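Local coordinates for protein nicotinate phosphoribosyltransferase (Vibrio cholerae, PDB 4HL7) that probably catalyses the ATP-dependent formation of nicotinate D-ribonucleotide from nicotinate and 5-phospho-D-ribose 1-diphosphate, a step in NAD(+) biosynthesis, at residues L271-D274 and A275-N278. Sequence-based numbering, arbitrary orientation.
Sequences LTID and AFLN
Ala275, in the first turn of a short helix, has its backbone N held by the side chain of Thr272: Ala275 N donates to Thr272 OG1 over 3.2 Å, a nearly straight bond (168° at the hydrogen). OG1 lies between the threonine's own backbone N and carbonyl carbon, from where it reaches forward to the first turn; Phe276 N donates to Thr272 O at 2.9 Å. The methyl of Ala275 lies alongside the loop just before the helix, 3.9 Å from Leu271 CB, and both residues also touch Phe410 and Gln248.

Ile273 and Leu277, one turn apart, pack on each other at a slant. Ile273 sets CG1 anti to its backbone N (chi1 -170°), and the further bend at chi2 carries CD1 to 4.1 Å from Leu277 CG, while its approach to the Phe276 ring is looser. Met305 of helix 298-311 touches both side chains. In the backbone of the same pair, Leu277 N donates to Ile273 O at 2.8 Å.

Asp274 sets off away from 275-278, and its backbone carbonyl makes the contact. Asp274 O accepts from Asn278 N at 3.1 Å, the donor tilted 29° from the carbonyl plane, and from a water at 2.9 Å. Ile273 N, at the helix start, is bonded by Asp390 OD1.

Together this is a threonine N-cap opening the alpha-helix 273-279, which follows strand 265-267 of the parallel sheet, in a family of the TIM-barrel clan.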
loop_
_atom_site.group_PDB
_atom_site.type_symbol
_atom_site.label_atom_id
_atom_site.label_comp_id
_atom_site.label_asym_id
_atom_site.label_seq_id
_atom_site.Cartn_x
_atom_site.Cartn_y
_atom_site.Cartn_z
ATOM N N LEU A 271 10.578 -6.330 -9.477
ATOM C CA LEU A 271 11.642 -6.355 -10.461
ATOM C C LEU A 271 10.990 -6.095 -11.822
ATOM O O LEU A 271 10.721 -4.921 -12.131
ATOM C CB LEU A 271 12.374 -7.718 -10.433
ATOM C CG LEU A 271 12.968 -7.962 -9.027
ATOM C CD1 LEU A 271 13.494 -9.370 -8.907
ATOM C CD2 LEU A 271 14.145 -6.997 -8.769
ATOM N N THR A 272 10.727 -7.141 -12.623
ATOM C CA THR A 272 9.928 -6.932 -13.869
ATOM C C THR A 272 8.966 -8.122 -14.019
ATOM O O THR A 272 9.176 -9.174 -13.427
ATOM C CB THR A 272 10.752 -6.872 -15.108
ATOM O OG1 THR A 272 11.465 -8.113 -15.263
ATOM C CG2 THR A 272 11.746 -5.621 -15.086
ATOM N N ILE A 273 7.996 -7.998 -14.918
ATOM C CA ILE A 273 7.090 -9.130 -15.164
ATOM C C ILE A 273 7.863 -10.359 -15.651
ATOM O O ILE A 273 7.583 -11.492 -15.175
ATOM C CB ILE A 273 5.941 -8.750 -16.120
ATOM C CG1 ILE A 273 4.853 -9.858 -16.193
ATOM C CG2 ILE A 273 6.485 -8.436 -17.506
ATOM C CD1 ILE A 273 4.306 -10.307 -14.865
ATOM N N ASP A 274 8.872 -10.188 -16.495
ATOM C CA ASP A 274 9.644 -11.393 -16.899
ATOM C C ASP A 274 10.354 -12.051 -15.756
ATOM O O ASP A 274 10.417 -13.277 -15.709
ATOM C CB ASP A 274 10.645 -11.120 -18.028
ATOM C CG ASP A 274 9.964 -10.579 -19.269
ATOM O OD1 ASP A 274 9.088 -11.261 -19.823
ATOM O OD2 ASP A 274 10.234 -9.417 -19.618
ATOM N N ALA A 275 10.962 -11.271 -14.844
ATOM C CA ALA A 275 11.618 -11.878 -13.645
ATOM C C ALA A 275 10.612 -12.580 -12.781
ATOM O O ALA A 275 10.888 -13.656 -12.239
ATOM C CB ALA A 275 12.329 -10.791 -12.807
ATOM N N PHE A 276 9.453 -11.948 -12.591
ATOM C CA PHE A 276 8.391 -12.567 -11.798
ATOM C C PHE A 276 7.946 -13.886 -12.436
ATOM O O PHE A 276 7.889 -14.922 -11.761
ATOM C CB PHE A 276 7.183 -11.667 -11.700
ATOM C CG PHE A 276 6.103 -12.269 -10.844
ATOM C CD1 PHE A 276 6.210 -12.273 -9.443
ATOM C CD2 PHE A 276 5.075 -12.918 -11.437
ATOM C CE1 PHE A 276 5.231 -12.907 -8.669
ATOM C CE2 PHE A 276 4.085 -13.545 -10.684
ATOM C CZ PHE A 276 4.160 -13.530 -9.299
ATOM N N LEU A 277 7.712 -13.882 -13.748
ATOM C CA LEU A 277 7.248 -15.146 -14.390
ATOM C C LEU A 277 8.284 -16.234 -14.279
ATOM O O LEU A 277 7.931 -17.392 -14.124
ATOM C CB LEU A 277 6.882 -14.890 -15.864
ATOM C CG LEU A 277 5.632 -13.978 -15.987
ATOM C CD1 LEU A 277 5.249 -13.871 -17.457
ATOM C CD2 LEU A 277 4.443 -14.426 -15.149
ATOM N N ASN A 278 9.564 -15.879 -14.339
ATOM C CA ASN A 278 10.609 -16.883 -14.189
ATOM C C ASN A 278 10.702 -17.466 -12.802
ATOM O O ASN A 278 11.165 -18.603 -12.635
ATOM C CB ASN A 278 11.993 -16.341 -14.568
ATOM C CG ASN A 278 12.124 -16.127 -16.046
ATOM O OD1 ASN A 278 11.331 -16.681 -16.836
ATOM N ND2 ASN A 278 13.121 -15.314 -16.452
HETATM O O HOH W 1 9.896 -15.075 -17.984
#